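Local coordinates for DNA polymerase III subunit delta (Bacillus subtilis, PDB 3ZH9), which forms part of the clamp loader and probably acts as the wrench that opens the beta sliding clamp for loading onto primed DNA, at residues A[265-268]-A[269-273]; A[29-32]-A[33-37]; A[253-256]-A[257-261]. One frame throughout, in Å; residues are numbered along the deposited sequence.

Interaction 1 (A[265-268]-A[269-273])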
loop_
_atom_site.group_PDB
_atom_site.type_symbol
_atom_site.label_atom_id
_atom_site.label_comp_id
_atom_site.label_asym_id
_atom_site.label_seq_id
_atom_site.Cartn_x
_atom_site.Cartn_y
_atom_site.Cartn_z
ATOM N N THR A 265 12.523 -13.998 -2.881
ATOM C CA THR A 265 12.485 -14.029 -1.436
ATOM C C THR A 265 13.389 -15.149 -0.882
ATOM O O THR A 265 14.163 -14.930 0.058
ATOM C CB THR A 265 11.030 -14.190 -0.958
ATOM O OG1 THR A 265 10.281 -13.028 -1.349
ATOM C CG2 THR A 265 10.990 -14.296 0.531
ATOM N N LYS A 266 13.304 -16.339 -1.473
ATOM C CA LYS A 266 14.133 -17.467 -1.035
ATOM C C LYS A 266 15.617 -17.131 -1.179
ATOM O O LYS A 266 16.417 -17.414 -0.299
ATOM C CB LYS A 266 13.794 -18.735 -1.836
ATOM C CG LYS A 266 14.474 -20.003 -1.339
ATOM C CD LYS A 266 14.196 -21.174 -2.289
ATOM C CE LYS A 266 14.675 -22.507 -1.717
ATOM N NZ LYS A 266 13.925 -22.942 -0.503
ATOM N N TYR A 267 15.970 -16.513 -2.302
ATOM C CA TYR A 267 17.342 -16.110 -2.583
ATOM C C TYR A 267 17.907 -15.147 -1.526
ATOM O O TYR A 267 19.033 -15.313 -1.045
ATOM C CB TYR A 267 17.405 -15.458 -3.968
ATOM C CG TYR A 267 18.778 -14.911 -4.307
ATOM C CD1 TYR A 267 19.800 -15.752 -4.757
ATOM C CD2 TYR A 267 19.051 -13.554 -4.171
ATOM C CE1 TYR A 267 21.064 -15.245 -5.059
ATOM C CE2 TYR A 267 20.303 -13.040 -4.468
ATOM C CZ TYR A 267 21.301 -13.883 -4.921
ATOM O OH TYR A 267 22.534 -13.344 -5.208
ATOM N N PHE A 268 17.128 -14.136 -1.161
ATOM C CA PHE A 268 17.595 -13.181 -0.163
ATOM C C PHE A 268 17.469 -13.717 1.264
ATOM O O PHE A 268 18.316 -13.432 2.097
ATOM C CB PHE A 268 16.874 -11.851 -0.301
ATOM C CG PHE A 268 17.248 -11.091 -1.539
ATOM C CD1 PHE A 268 18.538 -10.611 -1.713
ATOM C CD2 PHE A 268 16.313 -10.865 -2.531
ATOM C CE1 PHE A 268 18.889 -9.898 -2.855
ATOM C CE2 PHE A 268 16.659 -10.148 -3.688
ATOM C CZ PHE A 268 17.949 -9.671 -3.848
ATOM N N ALA A 269 16.420 -14.490 1.544
ATOM C CA ALA A 269 16.279 -15.119 2.865
ATOM C C ALA A 269 17.469 -16.027 3.196
ATOM O O ALA A 269 17.929 -16.068 4.341
ATOM C CB ALA A 269 14.974 -15.902 2.967
ATOM N N GLU A 270 17.977 -16.743 2.196
ATOM C CA GLU A 270 19.046 -17.701 2.449
ATOM C C GLU A 270 20.394 -17.038 2.705
ATOM O O GLU A 270 21.361 -17.705 3.072
ATOM C CB GLU A 270 19.122 -18.756 1.344
ATOM C CG GLU A 270 17.907 -19.687 1.372
ATOM C CD GLU A 270 18.109 -20.984 0.603
ATOM O OE1 GLU A 270 19.083 -21.082 -0.176
ATOM O OE2 GLU A 270 17.283 -21.908 0.779
ATOM N N GLN A 271 20.444 -15.723 2.525
ATOM C CA GLN A 271 21.607 -14.932 2.907
ATOM C C GLN A 271 21.353 -14.181 4.211
ATOM O O GLN A 271 22.082 -13.255 4.557
ATOM C CB GLN A 271 21.947 -13.938 1.811
ATOM C CG GLN A 271 21.621 -14.456 0.456
ATOM C CD GLN A 271 22.264 -13.645 -0.630
ATOM O OE1 GLN A 271 23.238 -14.080 -1.242
ATOM N NE2 GLN A 271 21.724 -12.459 -0.886
ATOM N N GLY A 272 20.301 -14.573 4.921
ATOM C CA GLY A 272 20.007 -14.003 6.222
ATOM C C GLY A 272 19.164 -12.736 6.240
ATOM O O GLY A 272 18.766 -12.283 7.313
ATOM N N TYR A 273 18.887 -12.160 5.070
ATOM C CA TYR A 273 18.055 -10.966 5.007
ATOM C C TYR A 273 16.656 -11.249 5.551
ATOM O O TYR A 273 16.114 -12.344 5.372
ATOM C CB TYR A 273 17.973 -10.433 3.583
ATOM C CG TYR A 273 19.284 -9.939 3.023
ATOM C CD1 TYR A 273 19.915 -8.826 3.559
ATOM C CD2 TYR A 273 19.883 -10.578 1.945
ATOM C CE1 TYR A 273 21.113 -8.366 3.039
ATOM C CE2 TYR A 273 21.075 -10.123 1.416
ATOM C CZ TYR A 273 21.687 -9.021 1.966
ATOM O OH TYR A 273 22.878 -8.580 1.437
#
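Lys266 and Glu270 carry the charged part of this helix end. Their side chains run side by side in the same direction. NZ of Lys266 lies 3.7 Å from OE2 of Glu270, a long salt bridge. NZ also donates to the carbonyl oxygens of Phe299 and Ala296, so the glutamate is one of several partners.

Backbone bonds carry helix 248-269 to its end. Ala269 N donates to Thr265 O at 2.7 Å, and Glu270 N to Lys266 O at 3.0 Å. Tyr273 N then reaches back to Phe268 O (3.3 Å), and Gly272 N bonds to Ala269 O (2.9 Å). This pair is a Schellman motif with Gly272 as the C-prime residue. Its phi is positive (87°), and a side chain here would jam against the carbonyl oxygen of Gln271. Phe268 O has a second donor, Gln271 N, which comes from the opposite face of the carbonyl plane. Residues 269-272 form a type I turn.

The remaining contacts involve flat groups. Tyr267 has a chi1 of 176°, which puts CG beside the carbonyl carbon and lets the ring end come back toward Gln271. CD of Gln271 sits above one face of that ring, offset toward the rim. The amide NE2 lies 3.8 Å from Phe268 CD1 and also near the Tyr273 ring, at its edge and in its plane. Phe268 CD1 meets Tyr273 CD2 at 3.9 Å, with the tyrosine atom at the edge of the phenylalanine ring. Both of these aromatic side chains also touch Ile278 of helix 275-282.

Interaction 2 (A[29-32]-A[33-37])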
loop_
_atom_site.group_PDB
_atom_site.type_symbol
_atom_site.label_atom_id
_atom_site.label_comp_id
_atom_site.label_asym_id
_atom_site.label_seq_id
_atom_site.Cartn_x
_atom_site.Cartn_y
_atom_site.Cartn_z
ATOM N N GLN A 29 -1.772 9.124 0.601
ATOM C CA GLN A 29 -2.702 9.643 -0.392
ATOM C C GLN A 29 -4.031 9.946 0.240
ATOM O O GLN A 29 -4.606 10.995 -0.004
ATOM C CB GLN A 29 -2.912 8.653 -1.548
ATOM C CG GLN A 29 -1.668 8.386 -2.377
ATOM C CD GLN A 29 -0.921 9.659 -2.743
ATOM O OE1 GLN A 29 -1.521 10.730 -2.888
ATOM N NE2 GLN A 29 0.397 9.550 -2.885
ATOM N N GLU A 30 -4.528 9.021 1.047
ATOM C CA GLU A 30 -5.846 9.195 1.648
ATOM C C GLU A 30 -5.862 10.418 2.588
ATOM O O GLU A 30 -6.836 11.168 2.640
ATOM C CB GLU A 30 -6.252 7.918 2.380
ATOM C CG GLU A 30 -7.498 8.061 3.213
ATOM C CD GLU A 30 -8.725 8.365 2.375
ATOM O OE1 GLU A 30 -8.660 8.163 1.145
ATOM O OE2 GLU A 30 -9.752 8.796 2.943
ATOM N N THR A 31 -4.759 10.628 3.299
ATOM C CA THR A 31 -4.645 11.729 4.260
ATOM C C THR A 31 -4.557 13.084 3.555
ATOM O O THR A 31 -5.206 14.053 3.951
ATOM C CB THR A 31 -3.408 11.522 5.182
ATOM O OG1 THR A 31 -3.556 10.288 5.900
ATOM C CG2 THR A 31 -3.251 12.686 6.176
ATOM N N VAL A 32 -3.738 13.143 2.512
ATOM C CA VAL A 32 -3.632 14.343 1.693
ATOM C C VAL A 32 -5.010 14.705 1.147
ATOM O O VAL A 32 -5.392 15.871 1.091
ATOM C CB VAL A 32 -2.646 14.125 0.525
ATOM C CG1 VAL A 32 -2.892 15.132 -0.590
ATOM C CG2 VAL A 32 -1.215 14.199 1.024
ATOM N N SER A 33 -5.766 13.685 0.762
ATOM C CA SER A 33 -7.103 13.897 0.233
ATOM C C SER A 33 -8.049 14.459 1.302
ATOM O O SER A 33 -8.841 15.368 1.034
ATOM C CB SER A 33 -7.651 12.588 -0.352
ATOM O OG SER A 33 -8.922 12.796 -0.931
ATOM N N ARG A 34 -7.969 13.922 2.517
ATOM C CA ARG A 34 -8.809 14.429 3.601
ATOM C C ARG A 34 -8.418 15.858 3.963
ATOM O O ARG A 34 -9.264 16.660 4.364
ATOM C CB ARG A 34 -8.744 13.516 4.832
ATOM C CG ARG A 34 -9.609 12.251 4.700
ATOM C CD ARG A 34 -9.184 11.171 5.704
ATOM N NE ARG A 34 -9.894 9.915 5.474
ATOM C CZ ARG A 34 -10.866 9.437 6.248
ATOM N NH1 ARG A 34 -11.259 10.104 7.331
ATOM N NH2 ARG A 34 -11.440 8.278 5.946
ATOM N N ILE A 35 -7.143 16.189 3.824
ATOM C CA ILE A 35 -6.736 17.540 4.192
ATOM C C ILE A 35 -7.266 18.507 3.147
ATOM O O ILE A 35 -7.714 19.593 3.477
ATOM C CB ILE A 35 -5.221 17.694 4.329
ATOM C CG1 ILE A 35 -4.724 16.988 5.595
ATOM C CG2 ILE A 35 -4.846 19.181 4.372
ATOM C CD1 ILE A 35 -3.199 16.801 5.638
ATOM N N ARG A 36 -7.221 18.080 1.887
ATOM C CA ARG A 36 -7.739 18.857 0.765
ATOM C C ARG A 36 -9.239 19.112 0.905
ATOM O O ARG A 36 -9.697 20.249 0.781
ATOM C CB ARG A 36 -7.451 18.122 -0.542
ATOM C CG ARG A 36 -7.891 18.852 -1.801
ATOM C CD ARG A 36 -7.704 17.949 -3.015
ATOM N NE ARG A 36 -6.439 17.218 -2.948
ATOM C CZ ARG A 36 -6.033 16.331 -3.852
ATOM N NH1 ARG A 36 -6.793 16.059 -4.907
ATOM N NH2 ARG A 36 -4.866 15.718 -3.703
ATOM N N GLN A 37 -9.996 18.052 1.168
ATOM C CA GLN A 37 -11.436 18.158 1.403
ATOM C C GLN A 37 -11.729 19.106 2.555
ATOM O O GLN A 37 -12.790 19.724 2.614
ATOM C CB GLN A 37 -12.031 16.776 1.724
ATOM C CG GLN A 37 -12.141 15.874 0.510
ATOM C CD GLN A 37 -12.455 14.417 0.854
ATOM O OE1 GLN A 37 -12.609 14.045 2.021
ATOM N NE2 GLN A 37 -12.549 13.585 -0.179
#
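Glu30 has CG anti to its backbone N, and its chain then bends at chi2 (64°). These two torsions turn the carboxylate toward Arg34, one helical turn on. Arg34 starts with CG beside its own backbone N and stays extended from CG to NE, which brings its NE to the carboxylate.

The result is a salt bridge between residues i and i+4. NE of Arg34 donates to OE2 of Glu30 at 2.8 Å, with an N-H...O angle of 155°. OE2 accepts with its anti lone pair, the one away from the other oxygen. It meets the edge of the guanidinium, tilted slightly out of its plane. The two flat groups are steeply turned against each other (planes 72° apart), and the grip is a single N-H bond. The arginine also makes a cation-pi contact with Trp6, and Glu30 and Arg34 both touch Phe186 of helix 182-195.

Helix 25-39 follows strand 17-21 of the five-stranded parallel sheet, in the P-loop NTPase-like domain. This position probably corresponds to the helix after the P-loop in AAA+ relatives. Its i to i+4 backbone bonds are regular, as in Ser33 N to Gln29 O at 3.0 Å and Ile35 N to Thr31 O at 2.9 Å.

On other sides of the helix, CG2 of Thr31 lies 4.2 Å from CD1 of Ile35. OG1 of Thr31 is held by Trp6 NE1 and Leu27 O. Val32 CG1 meets NH2 of Arg36 at 3.7 Å, at the edge of the guanidinium. Val32 also packs on Ile79 and Leu20 of the sheet.

Interaction 3 (A[253-256]-A[257-261])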
loop_
_atom_site.group_PDB
_atom_site.type_symbol
_atom_site.label_atom_id
_atom_site.label_comp_id
_atom_site.label_asym_id
_atom_site.label_seq_id
_atom_site.Cartn_x
_atom_site.Cartn_y
_atom_site.Cartn_z
ATOM N N ALA A 253 -0.415 -15.314 -15.352
ATOM C CA ALA A 253 0.446 -14.183 -15.039
ATOM C C ALA A 253 0.589 -14.008 -13.532
ATOM O O ALA A 253 1.693 -13.840 -13.027
ATOM C CB ALA A 253 -0.103 -12.903 -15.677
ATOM N N LEU A 254 -0.528 -14.047 -12.810
ATOM C CA LEU A 254 -0.490 -13.949 -11.348
ATOM C C LEU A 254 0.267 -15.118 -10.681
ATOM O O LEU A 254 0.988 -14.922 -9.710
ATOM C CB LEU A 254 -1.908 -13.855 -10.782
ATOM C CG LEU A 254 -2.759 -12.684 -11.296
ATOM C CD1 LEU A 254 -4.182 -12.750 -10.734
ATOM C CD2 LEU A 254 -2.128 -11.331 -11.000
ATOM N N ILE A 255 0.064 -16.331 -11.185
ATOM C CA ILE A 255 0.805 -17.479 -10.706
ATOM C C ILE A 255 2.288 -17.194 -10.944
ATOM O O ILE A 255 3.111 -17.316 -10.044
ATOM C CB ILE A 255 0.361 -18.763 -11.430
ATOM C CG1 ILE A 255 -1.074 -19.114 -11.026
ATOM C CG2 ILE A 255 1.314 -19.927 -11.110
ATOM C CD1 ILE A 255 -1.726 -20.197 -11.902
ATOM N N SER A 256 2.606 -16.760 -12.156
ATOM C CA SER A 256 3.973 -16.399 -12.511
ATOM C C SER A 256 4.556 -15.335 -11.569
ATOM O O SER A 256 5.671 -15.484 -11.080
ATOM C CB SER A 256 4.033 -15.937 -13.979
ATOM O OG SER A 256 5.364 -15.636 -14.358
ATOM N N ASN A 257 3.813 -14.260 -11.319
ATOM C CA ASN A 257 4.284 -13.213 -10.413
ATOM C C ASN A 257 4.600 -13.752 -9.002
ATOM O O ASN A 257 5.528 -13.292 -8.336
ATOM C CB ASN A 257 3.242 -12.084 -10.284
ATOM C CG ASN A 257 2.954 -11.377 -11.608
ATOM O OD1 ASN A 257 3.795 -11.325 -12.509
ATOM N ND2 ASN A 257 1.751 -10.819 -11.722
ATOM N N GLN A 258 3.793 -14.690 -8.525
ATOM C CA GLN A 258 4.004 -15.229 -7.192
ATOM C C GLN A 258 5.228 -16.135 -7.156
ATOM O O GLN A 258 6.006 -16.100 -6.197
ATOM C CB GLN A 258 2.768 -15.960 -6.673
ATOM C CG GLN A 258 2.918 -16.543 -5.250
ATOM C CD GLN A 258 3.116 -15.492 -4.151
ATOM O OE1 GLN A 258 3.041 -14.285 -4.394
ATOM N NE2 GLN A 258 3.370 -15.960 -2.928
ATOM N N PHE A 259 5.410 -16.936 -8.197
ATOM C CA PHE A 259 6.559 -17.838 -8.231
ATOM C C PHE A 259 7.856 -17.069 -8.368
ATOM O O PHE A 259 8.840 -17.412 -7.740
ATOM C CB PHE A 259 6.408 -18.911 -9.311
ATOM C CG PHE A 259 5.681 -20.130 -8.826
ATOM C CD1 PHE A 259 6.242 -20.938 -7.847
ATOM C CD2 PHE A 259 4.435 -20.454 -9.315
ATOM C CE1 PHE A 259 5.565 -22.062 -7.364
ATOM C CE2 PHE A 259 3.756 -21.589 -8.849
ATOM C CZ PHE A 259 4.326 -22.385 -7.863
ATOM N N ARG A 260 7.851 -16.007 -9.170
ATOM C CA ARG A 260 9.013 -15.125 -9.231
ATOM C C ARG A 260 9.304 -14.508 -7.869
ATOM O O ARG A 260 10.452 -14.442 -7.454
ATOM C CB ARG A 260 8.841 -14.042 -10.305
ATOM C CG ARG A 260 9.027 -14.593 -11.740
ATOM C CD ARG A 260 9.170 -13.480 -12.778
ATOM N NE ARG A 260 7.994 -12.624 -12.784
ATOM C CZ ARG A 260 7.042 -12.683 -13.705
ATOM N NH1 ARG A 260 7.149 -13.540 -14.715
ATOM N NH2 ARG A 260 5.998 -11.874 -13.624
ATOM N N LEU A 261 8.260 -14.063 -7.175
ATOM C CA LEU A 261 8.420 -13.526 -5.828
ATOM C C LEU A 261 9.006 -14.542 -4.849
ATOM O O LEU A 261 9.856 -14.200 -4.025
ATOM C CB LEU A 261 7.081 -13.039 -5.292
ATOM C CG LEU A 261 7.129 -12.393 -3.910
ATOM C CD1 LEU A 261 8.117 -11.234 -3.840
ATOM C CD2 LEU A 261 5.715 -11.955 -3.499
#
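Asn257 begins the second half of this contact, bonding through its N to Ala253 O at 2.8 Å. Both segments lie on helix 248-269 of the helical C-terminal domain, which in related clamp loaders forms the collar. The Asn257 side chain folds back over the same carbonyl, with CG 3.1 Å from Ala253 O, and its ND2 comes to 4.0 Å from Leu254 CD2. With an alanine here, Leu254 CD2 would probably lose its amide neighbour and a gap would open beside the Ala253 carbonyl.

Gln258 N donates to Leu254 O. Its side chain turns away from this turn of helix to bond Gln295 through NE2. Phe259 N bonds to Ile255 O. Its ring lies alongside the Ile255 side chain, with CG2 of Ile255 at the ring edge, in plane, 3.6 Å from CD2 of Phe259. The same ring makes an edge-to-face contact with Phe299 and packs on helix 301-319.

Arg260 N bonds to Ser256 O at 2.9 Å, close to straight (171°). The arginine chain bends at chi3 (-59°), which lays one guanidinium face over that same Ser256 O. NH1 of Arg260 ends 2.8 Å from Ser256 OG, close but too poorly angled for a hydrogen bond.

Interaction 2 comes first along the chain, in helix 25-39 of the P-loop NTPase-like domain, where it packs beside the parallel sheet. Interactions 3 and 1 follow much later, in the helical C-terminal domain. Each contact is local and spans only neighbouring turns, so none closes a long loop. They run in series, and none nests or crosses. Interactions 3 and 1 share helix 248-269. Interaction 3 lies in its body against helices 215-227 and 301-319. Interaction 1 is at its C-terminal end, leading to helix 275-282. Their centres are 18 Å apart. Interaction 2 lies on the opposite side of the chain's centre from both, its centre 38 Å from that of interaction 1.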